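Local coordinates for protein ParB-C (Sulfolobus sp. NOB8H2, PDB 4RS7) that probably binds DNA through a histone-like dimeric domain as part of the archaeal plasmid pNOB8 DNA segregation machinery, at residues A[46-51]-A[68-73]; A[55-60]-A[64-69]. All blocks are in the same frame, centred on the assembly; numbering follows the deposited sequence.

Interaction 1: A[46-51]-A[68-73]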
ATOM      1  N   LEU A  46       7.923  -0.082   7.208  1.00 14.04           N
ATOM      2  CA  LEU A  46       8.513   0.052   8.538  1.00 15.70           C
ATOM      3  C   LEU A  46       8.038  -1.037   9.509  1.00 14.45           C
ATOM      4  O   LEU A  46       8.840  -1.598  10.259  1.00 13.02           O
ATOM      5  CB  LEU A  46       8.254   1.451   9.115  1.00 12.77           C
ATOM      6  CG  LEU A  46       9.108   2.587   8.546  1.00 16.52           C
ATOM      7  CD1 LEU A  46       8.494   3.954   8.854  1.00 15.28           C
ATOM      8  CD2 LEU A  46      10.540   2.508   9.075  1.00 17.59           C
ATOM      9  N   LEU A  47       6.740  -1.329   9.503  1.00 12.66           N
ATOM     10  CA  LEU A  47       6.210  -2.398  10.341  1.00 16.43           C
ATOM     11  C   LEU A  47       6.864  -3.725   9.971  1.00 17.40           C
ATOM     12  O   LEU A  47       7.279  -4.481  10.845  1.00 16.11           O
ATOM     13  CB  LEU A  47       4.687  -2.502  10.221  1.00 13.25           C
ATOM     14  CG  LEU A  47       4.030  -3.633  11.026  1.00 13.74           C
ATOM     15  CD1 LEU A  47       4.396  -3.530  12.496  1.00 17.51           C
ATOM     16  CD2 LEU A  47       2.520  -3.626  10.848  1.00 15.86           C
ATOM     17  N   TRP A  48       6.961  -4.002   8.673  1.00 14.36           N
ATOM     18  CA  TRP A  48       7.623  -5.219   8.208  1.00 14.18           C
ATOM     19  C   TRP A  48       9.033  -5.344   8.784  1.00 16.78           C
ATOM     20  O   TRP A  48       9.357  -6.338   9.429  1.00 15.20           O
ATOM     21  CB  TRP A  48       7.688  -5.259   6.681  1.00 14.02           C
ATOM     22  CG  TRP A  48       8.458  -6.430   6.150  1.00 12.14           C
ATOM     23  CD1 TRP A  48       9.721  -6.415   5.628  1.00 15.39           C
ATOM     24  CD2 TRP A  48       8.018  -7.793   6.097  1.00 11.52           C
ATOM     25  NE1 TRP A  48      10.092  -7.686   5.247  1.00 15.98           N
ATOM     26  CE2 TRP A  48       9.063  -8.549   5.523  1.00 12.47           C
ATOM     27  CE3 TRP A  48       6.840  -8.447   6.475  1.00 15.05           C
ATOM     28  CZ2 TRP A  48       8.965  -9.925   5.318  1.00 15.90           C
ATOM     29  CZ3 TRP A  48       6.745  -9.822   6.271  1.00 13.55           C
ATOM     30  CH2 TRP A  48       7.801 -10.542   5.701  1.00 11.51           C
ATOM     31  N   TYR A  49       9.860  -4.331   8.557  1.00 13.83           N
ATOM     32  CA  TYR A  49      11.258  -4.367   8.994  1.00 13.86           C
ATOM     33  C   TYR A  49      11.405  -4.541  10.506  1.00 17.70           C
ATOM     34  O   TYR A  49      12.404  -5.083  10.980  1.00 19.93           O
ATOM     35  CB  TYR A  49      11.997  -3.100   8.550  1.00 14.93           C
ATOM     36  CG  TYR A  49      12.292  -3.029   7.065  1.00 14.83           C
ATOM     37  CD1 TYR A  49      11.969  -1.898   6.331  1.00 12.87           C
ATOM     38  CD2 TYR A  49      12.900  -4.087   6.403  1.00 20.70           C
ATOM     39  CE1 TYR A  49      12.236  -1.825   4.976  1.00 14.82           C
ATOM     40  CE2 TYR A  49      13.175  -4.021   5.048  1.00 18.59           C
ATOM     41  CZ  TYR A  49      12.839  -2.889   4.342  1.00 16.20           C
ATOM     42  OH  TYR A  49      13.109  -2.813   2.994  1.00 16.94           O
ATOM     43  N   ASN A  50      10.417  -4.076  11.260  1.00 18.19           N
ATOM     44  CA  ASN A  50      10.482  -4.130  12.719  1.00 14.11           C
ATOM     45  C   ASN A  50       9.806  -5.340  13.352  1.00 15.71           C
ATOM     46  O   ASN A  50       9.788  -5.471  14.575  1.00 17.06           O
ATOM     47  CB  ASN A  50       9.904  -2.849  13.327  1.00 15.18           C
ATOM     48  CG  ASN A  50      10.839  -1.675  13.187  1.00 18.95           C
ATOM     49  OD1 ASN A  50      11.710  -1.463  14.028  1.00 25.03           O
ATOM     50  ND2 ASN A  50      10.673  -0.905  12.115  1.00 18.58           N
ATOM     51  N   THR A  51       9.237  -6.215  12.532  1.00 12.25           N
ATOM     52  CA  THR A  51       8.534  -7.373  13.067  1.00 13.52           C
ATOM     53  C   THR A  51       8.889  -8.649  12.314  1.00 20.60           C
ATOM     54  O   THR A  51       9.879  -9.305  12.630  1.00 19.93           O
ATOM     55  CB  THR A  51       6.996  -7.171  13.084  1.00 18.28           C
ATOM     56  OG1 THR A  51       6.525  -6.875  11.764  1.00 15.00           O
ATOM     57  CG2 THR A  51       6.611  -6.034  14.028  1.00 16.99           C
ATOM     58  N   GLU A  68       9.983 -11.982  -0.819  1.00 18.86           N
ATOM     59  CA  GLU A  68       8.922 -12.773  -1.426  1.00 17.96           C
ATOM     60  C   GLU A  68       7.776 -12.976  -0.444  1.00 16.71           C
ATOM     61  O   GLU A  68       6.604 -12.921  -0.814  1.00 13.44           O
ATOM     62  CB  GLU A  68       9.466 -14.127  -1.891  1.00 25.91           C
ATOM     63  CG  GLU A  68      10.409 -14.020  -3.076  1.00 25.60           C
ATOM     64  CD  GLU A  68      11.065 -15.337  -3.443  1.00 37.35           C
ATOM     65  OE1 GLU A  68      10.909 -16.323  -2.690  1.00 47.34           O
ATOM     66  OE2 GLU A  68      11.739 -15.383  -4.495  1.00 46.22           O
ATOM     67  N   ILE A  69       8.123 -13.212   0.815  1.00 11.76           N
ATOM     68  CA  ILE A  69       7.117 -13.398   1.847  1.00 13.43           C
ATOM     69  C   ILE A  69       6.337 -12.104   2.115  1.00 13.24           C
ATOM     70  O   ILE A  69       5.117 -12.135   2.284  1.00 11.45           O
ATOM     71  CB  ILE A  69       7.736 -13.990   3.133  1.00 13.68           C
ATOM     72  CG1 ILE A  69       8.210 -15.423   2.851  1.00 14.86           C
ATOM     73  CG2 ILE A  69       6.725 -13.979   4.273  1.00 15.54           C
ATOM     74  CD1 ILE A  69       8.822 -16.127   4.040  1.00 20.50           C
ATOM     75  N   PHE A  70       7.037 -10.972   2.129  1.00 12.14           N
ATOM     76  CA  PHE A  70       6.373  -9.672   2.243  1.00 12.07           C
ATOM     77  C   PHE A  70       5.303  -9.500   1.170  1.00 12.05           C
ATOM     78  O   PHE A  70       4.166  -9.141   1.469  1.00 12.40           O
ATOM     79  CB  PHE A  70       7.386  -8.525   2.155  1.00 14.98           C
ATOM     80  CG  PHE A  70       6.755  -7.153   2.037  1.00 14.20           C
ATOM     81  CD1 PHE A  70       6.295  -6.487   3.161  1.00 13.60           C
ATOM     82  CD2 PHE A  70       6.634  -6.530   0.803  1.00 16.20           C
ATOM     83  CE1 PHE A  70       5.725  -5.229   3.061  1.00 12.92           C
ATOM     84  CE2 PHE A  70       6.063  -5.270   0.696  1.00 14.95           C
ATOM     85  CZ  PHE A  70       5.610  -4.621   1.826  1.00 13.63           C
ATOM     86  N   TYR A  71       5.662  -9.761  -0.082  1.00 13.89           N
ATOM     87  CA  TYR A  71       4.712  -9.560  -1.171  1.00 11.92           C
ATOM     88  C   TYR A  71       3.552 -10.551  -1.093  1.00 12.85           C
ATOM     89  O   TYR A  71       2.417 -10.220  -1.429  1.00 12.98           O
ATOM     90  CB  TYR A  71       5.413  -9.587  -2.536  1.00 17.21           C
ATOM     91  CG  TYR A  71       6.215  -8.322  -2.796  1.00 18.84           C
ATOM     92  CD1 TYR A  71       7.601  -8.333  -2.766  1.00 16.17           C
ATOM     93  CD2 TYR A  71       5.578  -7.112  -3.040  1.00 22.99           C
ATOM     94  CE1 TYR A  71       8.337  -7.176  -2.989  1.00 17.31           C
ATOM     95  CE2 TYR A  71       6.304  -5.946  -3.260  1.00 20.82           C
ATOM     96  CZ  TYR A  71       7.684  -5.987  -3.237  1.00 21.77           C
ATOM     97  OH  TYR A  71       8.417  -4.835  -3.455  1.00 21.26           O
ATOM     98  N   GLU A  72       3.834 -11.761  -0.629  1.00 17.30           N
ATOM     99  CA  GLU A  72       2.772 -12.734  -0.407  1.00 15.24           C
ATOM    100  C   GLU A  72       1.794 -12.198   0.629  1.00 15.41           C
ATOM    101  O   GLU A  72       0.584 -12.397   0.512  1.00 12.96           O
ATOM    102  CB  GLU A  72       3.352 -14.074   0.046  1.00 17.02           C
ATOM    103  CG  GLU A  72       2.330 -15.192   0.160  1.00 19.92           C
ATOM    104  CD  GLU A  72       2.987 -16.545   0.368  1.00 21.81           C
ATOM    105  OE1 GLU A  72       3.565 -17.079  -0.600  1.00 26.58           O
ATOM    106  OE2 GLU A  72       2.944 -17.065   1.500  1.00 17.62           O
HETATM  107  N   MSE A  73       2.321 -11.506   1.635  1.00 14.00           N
HETATM  108  CA  MSE A  73       1.489 -10.962   2.705  1.00 16.40           C
HETATM  109  C   MSE A  73       0.626  -9.783   2.259  1.00 16.78           C
HETATM  110  O   MSE A  73      -0.542  -9.689   2.641  1.00 15.52           O
HETATM  111  CB  MSE A  73       2.345 -10.535   3.905  1.00 11.46           C
HETATM  112  CG  MSE A  73       1.546  -9.859   5.021  1.00 14.40           C
HETATM  113 SE   MSE A  73       2.656  -9.213   6.490  1.00 19.83          SE
HETATM  114  CE  MSE A  73       3.032 -10.917   7.377  1.00 17.23           C
TER
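Trp48 lays its indole against Ile69, Phe70 and Met73 of helix 63-74, and Phe70 meets it over one face. The CB of Phe70 sits over the centre of the six-membered ring, 3.8 Å from its centroid and 15° off the normal, a CH-pi contact. Further out, the phenyl ring turns its edge to the five-membered ring: CD1 of Phe70 comes to 3.6 Å from CD2 of Trp48, and the planes meet at 67°, an edge-to-face (T-shaped) pair. Trp48 gets there because its CG lies anti to the backbone N (chi1 175°), which turns the indole toward helix 63-74. The rim of the indole is met near its plane by two aliphatic ends. CG2 of Ile69 touches CH2 of Trp48 at 3.9 Å, and the methyl CE of selenomethionine Met73 lies 4.0 Å from CZ3 of Trp48; the selenium stands obliquely beside the six-membered ring in a Met-aromatic contact. With the helix axes still 11.9 Å apart at closest approach, the indole and the Phe70 side chain together fill the distance. Asp53 and Leu56 of helix 52-58 also touch Trp48, so the ring is shared by three helices of this histone-like fold. Outward from this cluster, Tyr49 and Tyr71 face the second subunit, where their OH groups hydrogen-bond to Phe81 O and Leu80 N. No hydrogen bond joins the two segments, and all four touching residues are buried, which implies that this join is held by dispersion and weakly polar aromatic contacts.

Interaction 2: A[55-60]-A[64-69]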
ATOM      1  N   LEU A  55      12.054 -11.760  12.510  1.00 22.43           N
ATOM      2  CA  LEU A  55      11.781 -13.176  12.707  1.00 27.80           C
ATOM      3  C   LEU A  55      12.410 -14.032  11.603  1.00 25.22           C
ATOM      4  O   LEU A  55      13.112 -15.001  11.884  1.00 26.07           O
ATOM      5  CB  LEU A  55      10.270 -13.413  12.777  1.00 21.76           C
ATOM      6  CG  LEU A  55       9.780 -14.855  12.879  1.00 28.78           C
ATOM      7  CD1 LEU A  55      10.231 -15.487  14.189  1.00 25.14           C
ATOM      8  CD2 LEU A  55       8.266 -14.898  12.747  1.00 28.60           C
ATOM      9  N   LEU A  56      12.166 -13.664  10.350  1.00 21.88           N
ATOM     10  CA  LEU A  56      12.674 -14.438   9.221  1.00 23.23           C
ATOM     11  C   LEU A  56      14.195 -14.354   9.114  1.00 27.44           C
ATOM     12  O   LEU A  56      14.846 -15.291   8.657  1.00 24.08           O
ATOM     13  CB  LEU A  56      12.019 -13.986   7.918  1.00 19.67           C
ATOM     14  CG  LEU A  56      10.495 -14.097   7.908  1.00 18.55           C
ATOM     15  CD1 LEU A  56       9.929 -13.532   6.620  1.00 14.76           C
ATOM     16  CD2 LEU A  56      10.068 -15.548   8.099  1.00 21.40           C
ATOM     17  N   LYS A  57      14.755 -13.228   9.542  1.00 25.87           N
ATOM     18  CA  LYS A  57      16.202 -13.059   9.565  1.00 23.67           C
ATOM     19  C   LYS A  57      16.817 -14.092  10.490  1.00 28.61           C
ATOM     20  O   LYS A  57      17.805 -14.741  10.146  1.00 34.00           O
ATOM     21  CB  LYS A  57      16.561 -11.671  10.090  1.00 24.48           C
ATOM     22  CG  LYS A  57      17.476 -10.876   9.206  1.00 36.39           C
ATOM     23  CD  LYS A  57      16.665 -10.180   8.156  1.00 40.97           C
ATOM     24  CE  LYS A  57      17.215  -8.811   7.833  1.00 39.95           C
ATOM     25  NZ  LYS A  57      16.481  -8.296   6.666  1.00 50.22           N
ATOM     26  N   ARG A  58      16.226 -14.230  11.672  1.00 26.65           N
ATOM     27  CA  ARG A  58      16.745 -15.118  12.703  1.00 29.60           C
ATOM     28  C   ARG A  58      16.823 -16.563  12.236  1.00 34.31           C
ATOM     29  O   ARG A  58      17.721 -17.300  12.628  1.00 32.97           O
ATOM     30  CB  ARG A  58      15.890 -15.021  13.970  1.00 25.94           C
ATOM     31  CG  ARG A  58      15.830 -13.634  14.585  1.00 38.26           C
ATOM     32  CD  ARG A  58      15.082 -13.647  15.901  1.00 46.88           C
ATOM     33  NE  ARG A  58      14.462 -12.357  16.194  1.00 49.03           N
ATOM     34  CZ  ARG A  58      13.191 -12.199  16.546  1.00 44.33           C
ATOM     35  NH1 ARG A  58      12.397 -13.251  16.665  1.00 41.08           N
ATOM     36  NH2 ARG A  58      12.718 -10.984  16.786  1.00 47.41           N
ATOM     37  N   ILE A  59      15.877 -16.964  11.395  1.00 31.98           N
ATOM     38  CA  ILE A  59      15.827 -18.348  10.936  1.00 34.01           C
ATOM     39  C   ILE A  59      16.598 -18.569   9.634  1.00 35.27           C
ATOM     40  O   ILE A  59      16.575 -19.661   9.070  1.00 48.15           O
ATOM     41  CB  ILE A  59      14.386 -18.872  10.811  1.00 26.06           C
ATOM     42  CG1 ILE A  59      13.635 -18.131   9.709  1.00 31.73           C
ATOM     43  CG2 ILE A  59      13.660 -18.727  12.135  1.00 30.00           C
ATOM     44  CD1 ILE A  59      12.231 -18.656   9.485  1.00 22.82           C
ATOM     45  N   GLY A  60      17.270 -17.526   9.159  1.00 30.26           N
ATOM     46  CA  GLY A  60      18.246 -17.670   8.095  1.00 32.87           C
ATOM     47  C   GLY A  60      17.811 -17.350   6.678  1.00 35.15           C
ATOM     48  O   GLY A  60      18.584 -17.546   5.743  1.00 34.87           O
ATOM     49  N   LYS A  64      16.107 -11.963  -0.490  1.00 23.17           N
ATOM     50  CA  LYS A  64      15.164 -12.226  -1.572  1.00 30.24           C
ATOM     51  C   LYS A  64      14.000 -13.080  -1.089  1.00 21.69           C
ATOM     52  O   LYS A  64      12.853 -12.841  -1.455  1.00 21.52           O
ATOM     53  CB  LYS A  64      15.866 -12.900  -2.755  1.00 25.68           C
ATOM     54  CG  LYS A  64      14.935 -13.256  -3.907  1.00 31.27           C
ATOM     55  CD  LYS A  64      14.126 -12.048  -4.362  1.00 38.58           C
ATOM     56  CE  LYS A  64      13.227 -12.402  -5.542  1.00 39.66           C
ATOM     57  NZ  LYS A  64      12.541 -11.199  -6.088  1.00 47.27           N
ATOM     58  N   GLU A  65      14.309 -14.074  -0.266  1.00 21.39           N
ATOM     59  CA  GLU A  65      13.295 -14.964   0.289  1.00 23.05           C
ATOM     60  C   GLU A  65      12.348 -14.211   1.221  1.00 22.79           C
ATOM     61  O   GLU A  65      11.145 -14.454   1.225  1.00 16.93           O
ATOM     62  CB  GLU A  65      13.954 -16.129   1.029  1.00 26.50           C
ATOM     63  CG  GLU A  65      14.703 -17.083   0.103  1.00 28.89           C
ATOM     64  CD  GLU A  65      15.684 -17.976   0.841  1.00 37.20           C
ATOM     65  OE1 GLU A  65      15.928 -17.743   2.046  1.00 28.40           O
ATOM     66  OE2 GLU A  65      16.216 -18.913   0.208  1.00 39.60           O
ATOM     67  N   ARG A  66      12.891 -13.293   2.011  1.00 18.53           N
ATOM     68  CA  ARG A  66      12.063 -12.514   2.924  1.00 21.22           C
ATOM     69  C   ARG A  66      11.162 -11.555   2.163  1.00 18.30           C
ATOM     70  O   ARG A  66      10.005 -11.365   2.530  1.00 16.27           O
ATOM     71  CB  ARG A  66      12.924 -11.744   3.917  1.00 20.85           C
ATOM     72  CG  ARG A  66      13.527 -12.615   5.003  1.00 22.62           C
ATOM     73  CD  ARG A  66      14.448 -11.793   5.900  1.00 24.81           C
ATOM     74  NE  ARG A  66      15.318 -10.905   5.133  1.00 33.14           N
ATOM     75  CZ  ARG A  66      16.616 -11.115   4.951  1.00 37.32           C
ATOM     76  NH1 ARG A  66      17.187 -12.177   5.488  1.00 38.65           N
ATOM     77  NH2 ARG A  66      17.345 -10.264   4.245  1.00 46.74           N
ATOM     78  N   GLU A  67      11.701 -10.957   1.105  1.00 14.76           N
ATOM     79  CA  GLU A  67      10.943 -10.034   0.272  1.00 18.04           C
ATOM     80  C   GLU A  67       9.769 -10.738  -0.400  1.00 16.39           C
ATOM     81  O   GLU A  67       8.691 -10.165  -0.540  1.00 15.22           O
ATOM     82  CB  GLU A  67      11.855  -9.388  -0.777  1.00 22.01           C
ATOM     83  CG  GLU A  67      11.118  -8.694  -1.905  1.00 23.17           C
ATOM     84  CD  GLU A  67      12.055  -7.969  -2.861  1.00 36.42           C
ATOM     85  OE1 GLU A  67      13.012  -7.318  -2.389  1.00 31.37           O
ATOM     86  OE2 GLU A  67      11.836  -8.056  -4.086  1.00 30.31           O
ATOM     87  N   GLU A  68       9.983 -11.982  -0.819  1.00 18.86           N
ATOM     88  CA  GLU A  68       8.922 -12.773  -1.426  1.00 17.96           C
ATOM     89  C   GLU A  68       7.776 -12.976  -0.444  1.00 16.71           C
ATOM     90  O   GLU A  68       6.604 -12.921  -0.814  1.00 13.44           O
ATOM     91  CB  GLU A  68       9.466 -14.127  -1.891  1.00 25.91           C
ATOM     92  CG  GLU A  68      10.409 -14.020  -3.076  1.00 25.60           C
ATOM     93  CD  GLU A  68      11.065 -15.337  -3.443  1.00 37.35           C
ATOM     94  OE1 GLU A  68      10.909 -16.323  -2.690  1.00 47.34           O
ATOM     95  OE2 GLU A  68      11.739 -15.383  -4.495  1.00 46.22           O
ATOM     96  N   ILE A  69       8.123 -13.212   0.815  1.00 11.76           N
ATOM     97  CA  ILE A  69       7.117 -13.398   1.847  1.00 13.43           C
ATOM     98  C   ILE A  69       6.337 -12.104   2.115  1.00 13.24           C
ATOM     99  O   ILE A  69       5.117 -12.135   2.284  1.00 11.45           O
ATOM    100  CB  ILE A  69       7.736 -13.990   3.133  1.00 13.68           C
ATOM    101  CG1 ILE A  69       8.210 -15.423   2.851  1.00 14.86           C
ATOM    102  CG2 ILE A  69       6.725 -13.979   4.273  1.00 15.54           C
ATOM    103  CD1 ILE A  69       8.822 -16.127   4.040  1.00 20.50           C
TER
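Leu56 and Lys57, on neighbouring positions of the short helix 52-58, meet Arg66 and Ile69 of helix 63-74 in an alpha-helical hairpin of the histone-like fold. Leu56 comes first and makes two apolar contacts. Its CB rests against the aliphatic part of Arg66, 3.6 Å from CG, while its CD1 runs tip to tip into Ile69, 3.8 Å from CD1 of that residue. Leu16 and Met10 of the second subunit pack on Leu56 and Ile69 respectively. Lys57 follows with a chain bent at chi2 and chi3, which crosses Arg66 at about a right angle and lays its methylenes over one face of the guanidinium, CD of Lys57 being 3.3 Å from CZ of Arg66. The ammonium ends over the same face, NZ of Lys57 lying 3.2 Å from NH2 of Arg66; both are donors, and no bond forms between them. The carboxylate of Asp53, one turn earlier, makes salt bridges to NZ of Lys57 through OD2 and to NE of Arg66 through OD1, which probably offsets the closeness of the two cations. An alanine in place of Arg66 would remove the guanidinium, and the likely result is that Asp53 loses one of its two cationic mates and the Lys57 methylenes lose the flat surface they lie on. The helix then closes at Gly60 in a Schellman motif, with phi at 98°, backbone angles at which a CB would run into the carbonyl O of Ile59. Within this turn, Gly60 N donates to Lys57 O at 3.0 Å.

In the fold
Followed from the N terminus, the chain runs through two short helices into the long helix 24-50, whose C-terminal end supplies the first half of interaction 1. Helix 52-58 comes next and opens interaction 2, which closes the short connection between helices 52-58 and 63-74. Further along the latter helix, interaction 1 closes the wider loop, so interaction 2 nests inside it. The two have centres about 9 Å apart and overlap on helix 63-74, where Ile69 takes part in both; they also touch directly, CH2 of Trp48 lying 3.8 Å from CD1 of Leu56. Together they tie three consecutive helices together, with both contacts on the same side of the chain's centre, and both border the second subunit.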